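Local coordinates for cyclase (Streptomyces sp. R1128, PDB 3TFZ), which probably cyclises and aromatises a nascent polyketide chain in the R1128 biosynthetic pathway, using a helix-grip fold of the Bet v 1-like superfamily, at residues V27-E41 with Q50-I62. Sequence-based numbering, arbitrary orientation.
With K (potassium ion), chain G.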
loop_
_atom_site.group_PDB
_atom_site.type_symbol
_atom_site.label_atom_id
_atom_site.label_comp_id
_atom_site.label_asym_id
_atom_site.label_seq_id
_atom_site.Cartn_x
_atom_site.Cartn_y
_atom_site.Cartn_z
ATOM N N VAL A 27 3.532 -21.896 -4.240
ATOM C CA VAL A 27 3.985 -21.438 -5.540
ATOM C C VAL A 27 3.545 -22.340 -6.751
ATOM O O VAL A 27 3.483 -21.838 -7.866
ATOM C CB VAL A 27 5.480 -21.351 -5.719
ATOM C CG1 VAL A 27 6.028 -19.973 -5.798
ATOM C CG2 VAL A 27 6.243 -22.395 -4.997
ATOM N N LEU A 28 3.378 -23.652 -6.573
ATOM C CA LEU A 28 2.808 -24.489 -7.646
ATOM C C LEU A 28 1.458 -23.920 -8.184
ATOM O O LEU A 28 1.146 -24.127 -9.330
ATOM C CB LEU A 28 2.581 -25.910 -7.172
ATOM C CG LEU A 28 3.438 -27.185 -7.376
ATOM C CD1 LEU A 28 4.725 -26.997 -8.148
ATOM C CD2 LEU A 28 3.589 -28.063 -6.091
ATOM N N GLY A 29 0.646 -23.262 -7.348
ATOM C CA GLY A 29 -0.545 -22.563 -7.819
ATOM C C GLY A 29 -0.319 -21.226 -8.544
ATOM O O GLY A 29 -1.224 -20.706 -8.974
ATOM N N TYR A 30 0.871 -20.643 -8.583
ATOM C CA TYR A 30 1.075 -19.251 -9.101
ATOM C C TYR A 30 0.731 -19.043 -10.606
ATOM O O TYR A 30 0.310 -17.961 -10.949
ATOM C CB TYR A 30 2.500 -18.737 -8.849
ATOM C CG TYR A 30 2.767 -18.165 -7.408
ATOM C CD1 TYR A 30 3.860 -17.277 -7.155
ATOM C CD2 TYR A 30 1.966 -18.557 -6.293
ATOM C CE1 TYR A 30 4.111 -16.821 -5.814
ATOM C CE2 TYR A 30 2.256 -18.101 -4.972
ATOM C CZ TYR A 30 3.320 -17.242 -4.750
ATOM O OH TYR A 30 3.584 -16.742 -3.469
ATOM N N ALA A 31 0.932 -20.064 -11.475
ATOM C CA ALA A 31 0.645 -19.929 -12.885
ATOM C C ALA A 31 -0.892 -19.890 -13.111
ATOM O O ALA A 31 -1.412 -19.188 -13.962
ATOM C CB ALA A 31 1.302 -21.101 -13.679
ATOM N N ASP A 32 -1.632 -20.646 -12.340
ATOM C CA ASP A 32 -3.119 -20.510 -12.302
ATOM C C ASP A 32 -3.670 -19.199 -11.749
ATOM O O ASP A 32 -4.577 -18.659 -12.337
ATOM C CB ASP A 32 -3.739 -21.684 -11.545
ATOM C CG ASP A 32 -3.428 -22.986 -12.203
ATOM O OD1 ASP A 32 -3.184 -23.971 -11.445
ATOM O OD2 ASP A 32 -3.387 -23.004 -13.476
ATOM N N ILE A 33 -3.082 -18.698 -10.676
ATOM C CA ILE A 33 -3.586 -17.592 -9.827
ATOM C C ILE A 33 -3.041 -16.204 -10.311
ATOM O O ILE A 33 -3.703 -15.152 -10.121
ATOM C CB ILE A 33 -3.215 -18.055 -8.332
ATOM C CG1 ILE A 33 -4.189 -19.128 -7.879
ATOM C CG2 ILE A 33 -2.706 -16.974 -7.227
ATOM C CD1 ILE A 33 -3.560 -20.036 -6.842
ATOM N N PHE A 34 -1.884 -16.188 -10.985
ATOM C CA PHE A 34 -1.265 -14.905 -11.460
ATOM C C PHE A 34 -1.386 -14.866 -12.908
ATOM O O PHE A 34 -0.808 -15.713 -13.552
ATOM C CB PHE A 34 0.200 -14.742 -11.081
ATOM C CG PHE A 34 0.438 -14.539 -9.553
ATOM C CD1 PHE A 34 0.642 -15.572 -8.735
ATOM C CD2 PHE A 34 0.429 -13.316 -9.005
ATOM C CE1 PHE A 34 0.805 -15.413 -7.383
ATOM C CE2 PHE A 34 0.595 -13.162 -7.609
ATOM C CZ PHE A 34 0.806 -14.198 -6.816
ATOM N N PRO A 35 -2.277 -13.999 -13.440
ATOM C CA PRO A 35 -2.463 -13.985 -14.910
ATOM C C PRO A 35 -1.175 -13.788 -15.739
ATOM O O PRO A 35 -0.975 -14.460 -16.736
ATOM C CB PRO A 35 -3.578 -12.904 -15.129
ATOM C CG PRO A 35 -4.419 -13.013 -13.691
ATOM C CD PRO A 35 -3.237 -13.096 -12.724
ATOM N N PRO A 36 -0.276 -12.898 -15.311
ATOM C CA PRO A 36 0.909 -12.752 -16.234
ATOM C C PRO A 36 1.914 -13.892 -16.047
ATOM O O PRO A 36 2.729 -14.122 -16.939
ATOM C CB PRO A 36 1.537 -11.398 -15.786
ATOM C CG PRO A 36 0.509 -10.769 -14.745
ATOM C CD PRO A 36 -0.188 -12.004 -14.137
ATOM N N THR A 37 1.833 -14.637 -14.914
ATOM C CA THR A 37 2.609 -15.890 -14.734
ATOM C C THR A 37 2.237 -17.086 -15.606
ATOM O O THR A 37 1.136 -17.663 -15.389
ATOM C CB THR A 37 2.654 -16.278 -13.293
ATOM O OG1 THR A 37 3.073 -15.112 -12.659
ATOM C CG2 THR A 37 3.697 -17.464 -13.002
ATOM N N GLU A 38 3.086 -17.437 -16.571
ATOM C CA GLU A 38 2.792 -18.532 -17.513
ATOM C C GLU A 38 3.237 -19.934 -17.031
ATOM O O GLU A 38 2.726 -20.960 -17.454
ATOM C CB GLU A 38 3.452 -18.263 -18.881
ATOM C CG GLU A 38 2.992 -16.969 -19.571
ATOM C CD GLU A 38 1.467 -16.885 -19.790
ATOM O OE1 GLU A 38 0.962 -17.573 -20.731
ATOM O OE2 GLU A 38 0.761 -16.151 -19.016
ATOM N N LYS A 39 4.216 -19.975 -16.152
ATOM C CA LYS A 39 4.885 -21.229 -15.835
ATOM C C LYS A 39 5.689 -21.009 -14.587
ATOM O O LYS A 39 6.330 -19.974 -14.408
ATOM C CB LYS A 39 5.787 -21.707 -16.989
ATOM C CG LYS A 39 6.216 -23.161 -16.914
ATOM C CD LYS A 39 7.286 -23.554 -17.953
ATOM C CE LYS A 39 7.460 -25.122 -17.950
ATOM N NZ LYS A 39 8.568 -25.721 -18.875
ATOM N N VAL A 40 5.611 -21.979 -13.711
ATOM C CA VAL A 40 6.380 -22.020 -12.504
ATOM C C VAL A 40 7.113 -23.367 -12.493
ATOM O O VAL A 40 6.523 -24.410 -12.859
ATOM C CB VAL A 40 5.477 -22.057 -11.235
ATOM C CG1 VAL A 40 6.320 -22.124 -9.969
ATOM C CG2 VAL A 40 4.579 -20.878 -11.164
ATOM N N GLU A 41 8.325 -23.373 -11.949
ATOM C CA GLU A 41 9.038 -24.586 -11.792
ATOM C C GLU A 41 9.900 -24.612 -10.538
ATOM O O GLU A 41 10.665 -23.694 -10.347
ATOM C CB GLU A 41 9.904 -24.650 -13.004
ATOM C CG GLU A 41 10.670 -25.865 -13.216
ATOM C CD GLU A 41 11.539 -25.628 -14.436
ATOM O OE1 GLU A 41 12.541 -26.447 -14.593
ATOM O OE2 GLU A 41 11.178 -24.575 -15.172
ATOM N N GLN A 50 11.985 -22.311 -0.852
ATOM C CA GLN A 50 11.742 -22.773 -2.205
ATOM C C GLN A 50 12.632 -21.947 -3.168
ATOM O O GLN A 50 12.691 -20.719 -3.068
ATOM C CB GLN A 50 10.307 -22.439 -2.646
ATOM C CG GLN A 50 9.201 -23.266 -2.035
ATOM C CD GLN A 50 7.883 -22.585 -2.073
ATOM O OE1 GLN A 50 7.834 -21.394 -2.415
ATOM N NE2 GLN A 50 6.776 -23.320 -1.727
ATOM N N VAL A 51 13.322 -22.629 -4.097
ATOM C CA VAL A 51 13.941 -21.935 -5.202
ATOM C C VAL A 51 13.118 -22.260 -6.442
ATOM O O VAL A 51 12.829 -23.436 -6.787
ATOM C CB VAL A 51 15.467 -22.281 -5.396
ATOM C CG1 VAL A 51 16.102 -21.442 -6.534
ATOM C CG2 VAL A 51 16.248 -22.084 -4.125
ATOM N N VAL A 52 12.831 -21.218 -7.200
ATOM C CA VAL A 52 11.727 -21.343 -8.142
ATOM C C VAL A 52 12.052 -20.595 -9.427
ATOM O O VAL A 52 12.421 -19.429 -9.427
ATOM C CB VAL A 52 10.306 -20.955 -7.428
ATOM C CG1 VAL A 52 9.853 -19.653 -7.849
ATOM C CG2 VAL A 52 9.248 -21.863 -7.782
ATOM N N ARG A 53 11.900 -21.301 -10.526
ATOM C CA ARG A 53 11.993 -20.712 -11.847
ATOM C C ARG A 53 10.612 -20.227 -12.403
ATOM O O ARG A 53 9.668 -20.940 -12.354
ATOM C CB ARG A 53 12.656 -21.718 -12.754
ATOM C CG ARG A 53 12.612 -21.363 -14.167
ATOM C CD ARG A 53 13.002 -19.985 -14.266
ATOM N NE ARG A 53 13.743 -19.699 -15.503
ATOM C CZ ARG A 53 14.825 -20.347 -15.881
ATOM N NH1 ARG A 53 15.179 -21.413 -15.168
ATOM N NH2 ARG A 53 15.483 -19.973 -17.002
ATOM N N LEU A 54 10.529 -18.977 -12.878
ATOM C CA LEU A 54 9.246 -18.340 -13.249
ATOM C C LEU A 54 9.298 -17.784 -14.654
ATOM O O LEU A 54 10.196 -17.084 -15.000
ATOM C CB LEU A 54 8.890 -17.232 -12.244
ATOM C CG LEU A 54 8.523 -17.680 -10.804
ATOM C CD1 LEU A 54 8.947 -16.741 -9.697
ATOM C CD2 LEU A 54 7.030 -17.916 -10.710
ATOM N N HIS A 55 8.292 -18.064 -15.448
ATOM C CA HIS A 55 8.026 -17.410 -16.785
ATOM C C HIS A 55 6.819 -16.488 -16.602
ATOM O O HIS A 55 5.754 -16.946 -16.247
ATOM C CB HIS A 55 7.798 -18.454 -17.960
ATOM C CG HIS A 55 8.952 -19.394 -18.140
ATOM N ND1 HIS A 55 9.329 -20.307 -17.160
ATOM C CD2 HIS A 55 9.894 -19.469 -19.115
ATOM C CE1 HIS A 55 10.437 -20.919 -17.559
ATOM N NE2 HIS A 55 10.786 -20.450 -18.748
ATOM N N VAL A 56 7.041 -15.197 -16.870
ATOM C CA VAL A 56 6.109 -14.098 -16.559
ATOM C C VAL A 56 6.113 -13.110 -17.742
ATOM O O VAL A 56 7.164 -12.557 -18.058
ATOM C CB VAL A 56 6.461 -13.349 -15.263
ATOM C CG1 VAL A 56 5.425 -12.231 -14.933
ATOM C CG2 VAL A 56 6.660 -14.357 -14.032
ATOM N N ASP A 57 4.959 -12.878 -18.396
ATOM C CA ASP A 57 4.966 -11.733 -19.315
ATOM C C ASP A 57 5.005 -10.346 -18.662
ATOM O O ASP A 57 4.170 -10.000 -17.842
ATOM C CB ASP A 57 3.954 -11.841 -20.475
ATOM C CG ASP A 57 2.726 -12.503 -20.065
ATOM O OD1 ASP A 57 2.081 -11.914 -19.172
ATOM O OD2 ASP A 57 2.437 -13.606 -20.601
ATOM N N VAL A 58 6.043 -9.589 -19.004
ATOM C CA VAL A 58 6.113 -8.149 -18.621
ATOM C C VAL A 58 6.088 -7.247 -19.850
ATOM O O VAL A 58 6.881 -7.402 -20.764
ATOM C CB VAL A 58 7.254 -7.780 -17.586
ATOM C CG1 VAL A 58 7.714 -9.001 -16.851
ATOM C CG2 VAL A 58 8.384 -7.048 -18.255
ATOM N N ALA A 59 5.128 -6.335 -19.885
ATOM C CA ALA A 59 4.947 -5.423 -21.054
ATOM C C ALA A 59 4.813 -6.237 -22.321
ATOM O O ALA A 59 4.063 -7.182 -22.384
ATOM C CB ALA A 59 6.090 -4.407 -21.164
ATOM N N GLY A 60 5.537 -5.901 -23.358
ATOM C CA GLY A 60 5.541 -6.827 -24.517
ATOM C C GLY A 60 5.510 -8.347 -24.140
ATOM O O GLY A 60 4.709 -9.106 -24.667
ATOM N N GLU A 61 6.394 -8.800 -23.259
ATOM C CA GLU A 61 6.736 -10.185 -23.345
ATOM C C GLU A 61 7.313 -10.962 -22.147
ATOM O O GLU A 61 7.216 -10.598 -20.970
ATOM C CB GLU A 61 7.642 -10.393 -24.536
ATOM C CG GLU A 61 9.078 -9.985 -24.268
ATOM C CD GLU A 61 9.202 -8.549 -23.933
ATOM O OE1 GLU A 61 9.141 -8.278 -22.731
ATOM O OE2 GLU A 61 9.341 -7.696 -24.843
ATOM N N ILE A 62 7.889 -12.080 -22.544
ATOM C CA ILE A 62 8.125 -13.169 -21.682
ATOM C C ILE A 62 9.484 -12.993 -21.020
ATOM O O ILE A 62 10.530 -13.028 -21.658
ATOM C CB ILE A 62 7.991 -14.468 -22.442
ATOM C CG1 ILE A 62 8.160 -15.658 -21.513
ATOM C CG2 ILE A 62 9.025 -14.515 -23.572
ATOM C CD1 ILE A 62 7.198 -15.690 -20.509
HETATM K K K G . -1.473 -17.358 -15.583
HETATM O O HOH W 1 -4.098 -17.062 -14.370
#
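A classic beta bulge sets two residues, Glu38 and Lys39, opposite the single His55: His55 O takes Glu38 N at 2.7 Å and Lys39 N only weakly, while His55 N returns a nearly straight bond to Lys39 O (173° at the hydrogen). Beyond it, Glu41 and Arg53 close a two-way hydrogen-bonded pair, and the strand axes run antiparallel at 171°. The packed face carries Thr37, Val40, Val52, Leu54 and Val56; Val27, from the 3-10 segment, covers Val52 and the Gln50 amide, whose OE1 bonds Arg69. With its CG1 anti to the backbone N (chi1 179°), Val40 sends that methyl to Val52 CG2 at 3.7 Å and the other branch to Leu54 CD2 at 3.9 Å. On the reverse face Lys39 is exposed and charged ends stay apart: Glu41 OE2 remains 5.1 Å from Arg53 NH1, whose NE bonds Thr64 OG1 instead. His55 ND1 is buried against Lys39 without a polar partner. At the bulge end, Asp57 N donates to Pro36 O, and Asp57 OD2 stands 3.4 Å from OE2 of exposed Glu38, a like-charge approach. An alanine replacing Asp57 removes the carboxylate, which would probably open a gap beside Pro36 CB and free the bent Glu38 chain to turn. Between helix 30-33 and edge strand 37-46, a loop wraps a potassium ion, bound by Ala31 O, Phe34 O, Thr37 O and a water; strand 61-72 flanks 49-58, while Phe34 packs on long helix 131-164 of the helix-grip fold.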